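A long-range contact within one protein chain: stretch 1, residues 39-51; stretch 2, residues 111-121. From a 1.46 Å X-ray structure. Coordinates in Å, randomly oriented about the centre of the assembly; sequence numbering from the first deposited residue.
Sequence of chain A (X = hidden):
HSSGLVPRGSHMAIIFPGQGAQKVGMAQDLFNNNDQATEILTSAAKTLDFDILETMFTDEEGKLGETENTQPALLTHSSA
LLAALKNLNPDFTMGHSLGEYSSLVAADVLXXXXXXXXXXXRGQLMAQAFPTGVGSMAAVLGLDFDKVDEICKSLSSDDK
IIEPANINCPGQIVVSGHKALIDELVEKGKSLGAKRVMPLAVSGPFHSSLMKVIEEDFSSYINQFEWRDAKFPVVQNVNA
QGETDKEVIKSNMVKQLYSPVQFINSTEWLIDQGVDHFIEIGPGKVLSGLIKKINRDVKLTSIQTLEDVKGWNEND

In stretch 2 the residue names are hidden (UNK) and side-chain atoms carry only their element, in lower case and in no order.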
# COMPACT_ATOMS: atom_id res chain seq x y z
N GLU A 39 12.88 -17.74 6.75
CA GLU A 39 14.01 -17.10 6.08
C GLU A 39 13.81 -15.57 5.86
O GLU A 39 14.74 -14.78 6.10
CB GLU A 39 14.22 -17.79 4.76
CG GLU A 39 15.38 -17.21 3.99
CD GLU A 39 15.73 -18.03 2.73
OE1 GLU A 39 14.91 -18.92 2.25
OE2 GLU A 39 16.86 -17.74 2.22
N ILE A 40 12.58 -15.22 5.47
CA ILE A 40 12.26 -13.82 5.27
C ILE A 40 12.25 -13.10 6.60
O ILE A 40 12.85 -12.02 6.77
CB ILE A 40 10.92 -13.64 4.55
CG1 ILE A 40 10.92 -14.19 3.10
CG2 ILE A 40 10.48 -12.15 4.53
CD1 ILE A 40 11.97 -13.52 2.19
N LEU A 41 11.56 -13.69 7.60
CA LEU A 41 11.49 -12.99 8.90
C LEU A 41 12.86 -12.80 9.52
O LEU A 41 13.15 -11.77 10.09
CB LEU A 41 10.54 -13.85 9.81
CG LEU A 41 9.12 -13.76 9.33
CD1 LEU A 41 8.31 -14.95 9.87
CD2 LEU A 41 8.39 -12.48 9.90
N THR A 42 13.73 -13.81 9.43
CA THR A 42 15.08 -13.71 9.98
C THR A 42 15.93 -12.78 9.13
O THR A 42 16.73 -12.04 9.72
CB THR A 42 15.75 -15.10 9.95
OG1 THR A 42 15.07 -15.97 10.87
CG2 THR A 42 17.19 -15.03 10.36
N SER A 43 15.64 -12.69 7.83
CA SER A 43 16.39 -11.68 7.03
C SER A 43 16.11 -10.29 7.52
O SER A 43 16.99 -9.48 7.68
CB SER A 43 16.06 -11.82 5.56
OG SER A 43 16.75 -10.87 4.75
N ALA A 44 14.83 -10.01 7.75
CA ALA A 44 14.42 -8.67 8.23
C ALA A 44 15.07 -8.42 9.60
O ALA A 44 15.60 -7.34 9.88
CB ALA A 44 12.89 -8.64 8.36
N ALA A 45 15.02 -9.41 10.48
CA ALA A 45 15.63 -9.28 11.84
C ALA A 45 17.15 -8.97 11.76
O ALA A 45 17.64 -8.17 12.54
CB ALA A 45 15.40 -10.51 12.67
N LYS A 46 17.85 -9.67 10.83
CA LYS A 46 19.30 -9.44 10.74
C LYS A 46 19.59 -8.13 10.04
O LYS A 46 20.73 -7.66 10.16
CB LYS A 46 19.94 -10.56 9.92
CG LYS A 46 19.89 -11.99 10.46
CD LYS A 46 19.78 -11.93 11.88
CE LYS A 46 19.30 -13.31 12.34
NZ LYS A 46 19.99 -13.80 13.65
N THR A 47 18.68 -7.56 9.25
CA THR A 47 18.99 -6.36 8.48
C THR A 47 18.70 -5.10 9.21
O THR A 47 19.45 -4.11 9.13
CB THR A 47 18.13 -6.41 7.21
OG1 THR A 47 18.58 -7.49 6.36
CG2 THR A 47 18.15 -5.12 6.47
N LEU A 48 17.56 -5.05 9.92
CA LEU A 48 17.12 -3.80 10.52
C LEU A 48 17.76 -3.44 11.86
O LEU A 48 18.08 -4.36 12.68
CB LEU A 48 15.57 -3.87 10.64
CG LEU A 48 14.87 -3.96 9.26
CD1 LEU A 48 13.48 -4.34 9.37
CD2 LEU A 48 14.95 -2.60 8.49
N ASP A 49 17.81 -2.14 12.12
CA ASP A 49 18.43 -1.59 13.31
C ASP A 49 17.47 -1.48 14.51
O ASP A 49 17.78 -0.81 15.50
CB ASP A 49 19.08 -0.19 12.98
CG ASP A 49 18.08 0.90 12.68
OD1 ASP A 49 16.85 0.70 12.70
OD2 ASP A 49 18.58 2.04 12.33
N PHE A 50 16.27 -2.09 14.43
CA PHE A 50 15.44 -2.20 15.61
C PHE A 50 14.89 -3.63 15.63
O PHE A 50 15.10 -4.38 14.63
CB PHE A 50 14.28 -1.18 15.57
CG PHE A 50 13.20 -1.50 14.50
CD1 PHE A 50 13.46 -1.27 13.13
CD2 PHE A 50 11.89 -1.88 14.89
CE1 PHE A 50 12.47 -1.52 12.15
CE2 PHE A 50 10.95 -2.17 13.96
CZ PHE A 50 11.23 -1.95 12.54
N ASP A 51 14.22 -4.00 16.73
CA ASP A 51 13.74 -5.37 16.88
C ASP A 51 12.42 -5.49 16.16
O ASP A 51 11.30 -5.37 16.74
CB ASP A 51 13.60 -5.75 18.35
CG ASP A 51 13.43 -7.21 18.54
OD1 ASP A 51 12.97 -7.92 17.62
OD2 ASP A 51 13.71 -7.67 19.68
N UNK A 111 15.11 -7.24 -4.54
CA UNK A 111 15.21 -8.38 -3.60
C UNK A 111 14.54 -7.97 -2.25
O UNK A 111 14.44 -6.71 -1.95
o UNK A 111 17.37 -7.73 -2.58
c UNK A 111 16.68 -8.75 -3.31
N UNK A 112 14.18 -8.96 -1.44
CA UNK A 112 13.54 -8.60 -0.18
C UNK A 112 14.50 -7.75 0.66
O UNK A 112 14.08 -6.79 1.30
c UNK A 112 10.99 -8.57 3.43
c UNK A 112 11.80 -8.70 4.51
c UNK A 112 13.18 -9.89 0.62
c UNK A 112 11.36 -8.97 2.13
c UNK A 112 13.11 -9.31 4.36
c UNK A 112 13.53 -9.67 3.08
c UNK A 112 12.68 -9.56 1.98
N UNK A 113 15.80 -8.09 0.79
CA UNK A 113 16.70 -7.35 1.67
C UNK A 113 16.89 -5.94 1.18
O UNK A 113 16.89 -5.01 2.02
c UNK A 113 18.42 -9.04 2.57
c UNK A 113 18.17 -7.96 1.60
c UNK A 113 19.84 -9.64 2.37
o UNK A 113 20.61 -9.57 3.36
o UNK A 113 20.11 -10.17 1.25
N UNK A 114 16.91 -5.73 -0.15
CA UNK A 114 17.03 -4.33 -0.66
C UNK A 114 15.69 -3.60 -0.30
O UNK A 114 15.73 -2.44 0.18
c UNK A 114 18.56 -4.79 -2.67
o UNK A 114 18.73 -4.73 -3.91
c UNK A 114 17.19 -4.27 -2.20
o UNK A 114 19.39 -5.13 -1.85
N UNK A 115 14.55 -4.22 -0.61
CA UNK A 115 13.21 -3.55 -0.36
C UNK A 115 12.97 -3.27 1.10
O UNK A 115 12.41 -2.21 1.44
c UNK A 115 12.14 -4.44 -0.87
N UNK A 116 13.45 -4.12 2.02
CA UNK A 116 13.15 -3.87 3.46
C UNK A 116 13.95 -2.64 3.95
O UNK A 116 13.49 -1.82 4.73
c UNK A 116 13.33 -5.14 4.36
c UNK A 116 12.50 -4.95 5.63
c UNK A 116 14.82 -5.39 4.71
N UNK A 117 15.17 -2.48 3.37
CA UNK A 117 15.97 -1.29 3.71
C UNK A 117 15.34 -0.07 3.07
O UNK A 117 15.25 1.01 3.76
c UNK A 117 17.43 -1.45 3.19
c UNK A 117 19.42 -3.04 3.06
c UNK A 117 18.19 -2.67 3.82
n UNK A 117 21.34 -4.64 2.91
c UNK A 117 20.16 -4.11 3.81
N UNK A 118 14.88 -0.22 1.82
CA UNK A 118 14.29 0.92 1.14
C UNK A 118 13.00 1.42 1.89
O UNK A 118 12.82 2.64 2.09
c UNK A 118 13.92 0.55 -0.31
c UNK A 118 12.97 1.60 -0.94
c UNK A 118 15.19 -0.12 -2.38
c UNK A 118 15.30 0.57 -1.03
N UNK A 119 12.15 0.47 2.33
CA UNK A 119 10.91 0.96 2.94
C UNK A 119 11.15 1.41 4.37
O UNK A 119 10.41 2.31 4.89
c UNK A 119 10.00 -1.35 3.79
c UNK A 119 9.77 -0.10 2.90
c UNK A 119 9.44 -0.45 1.46
N UNK A 120 12.19 0.89 5.08
CA UNK A 120 12.53 1.49 6.32
C UNK A 120 12.95 2.97 6.12
O UNK A 120 12.50 3.83 6.90
n UNK A 120 12.23 1.95 11.84
n UNK A 120 14.16 1.70 10.59
c UNK A 120 13.58 1.92 11.74
c UNK A 120 13.70 0.64 6.98
c UNK A 120 13.40 1.45 9.32
n UNK A 120 14.33 2.09 12.88
c UNK A 120 14.39 1.33 8.20
N UNK A 121 13.81 3.27 5.10
CA UNK A 121 14.13 4.65 4.88
C UNK A 121 12.89 5.47 4.45
O UNK A 121 12.75 6.57 4.93
c UNK A 121 16.46 6.82 4.53
n UNK A 121 18.77 7.15 5.51
c UNK A 121 17.85 6.27 4.61
c UNK A 121 15.71 6.17 3.43
c UNK A 121 15.21 4.72 3.74
O HOH W 1 20.78 -7.22 4.55
O HOH W 2 17.04 2.21 10.01

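Position 111 carries one carbon and then one oxygen, and it does not reach stretch 1. This is Ser111. Ser111 OG accepts from the backbone N of position 114 at 3.2 Å, capping the helix that follows.

Position 112 has one carbon followed by a ring of six carbons, with no heteroatom. The ring lies against Ile40, Ser43 and Ala44. It is Phe112. Ile40 CG2 sits over one ring face, 3.7 Å from Phe112 CZ, a CH-pi contact. Ser43 OG and Ala44 N lie near the ring plane, at its edge.

Position 113 has three carbons in a row, the third carrying two oxygens. One of its carbons packs near Ser43. This is Glu113; its CG is 3.3 Å from Ser43 OG. Water 1 donates to Glu113 OE2 at 2.6 Å and to Thr47 OG1 at 2.9 Å, so it bridges the stretches.

Position 114 has two carbons, the second with two oxygens. It points away from stretch 1. It is Asp114.

Position 115 has a single carbon, buried and out of reach of stretch 1. It is Ala115.

Position 116 has one carbon carrying two more, a short apolar fork facing Thr47 and Leu48. It is Val116. Val116 CG1 is 3.8 Å from Thr47 CG2, and Val116 CG2 is 3.9 Å from Leu48 CD1.

Position 117 has four carbons in a row ending in nitrogen. The chain passes Thr47. It is Lys117, with CE 3.5 Å from Thr47 CG2. Its NZ makes a weak hydrogen bond to water 1.

Position 118 has four carbons, forked at the first, with one arm two carbons long. It makes no contact here. It is Ile118.

Position 119 has one carbon carrying two others, also without contact. It is Val119.

Position 120 has three carbons, a nitrogen, then a carbon bearing two more nitrogens. It reaches Leu48, Asp49 and Phe50. It is Arg120. Arg120 NH2 donates to Asp49 OD1 at 2.9 Å in a salt bridge. Phe50 CD1 lies over one guanidinium face, 3.5 Å from Arg120 CZ. Water 2 accepts from NE and donates weakly to Asp49 OD2.

Position 121 has four carbons in a row ending in nitrogen, out of reach of stretch 1. It is Lys121.

The two helices cross at 49°, with axes 10.1 Å apart at closest. Phe112 and Val116 supply apolar packing. Arg120 pairs its charge with Asp49 and packs against Phe50, both in the loop after the first helix. Water 1 links polar groups beside the apolar contacts.

Stretch 2, residues 111-121: SFEDAVKIVRK
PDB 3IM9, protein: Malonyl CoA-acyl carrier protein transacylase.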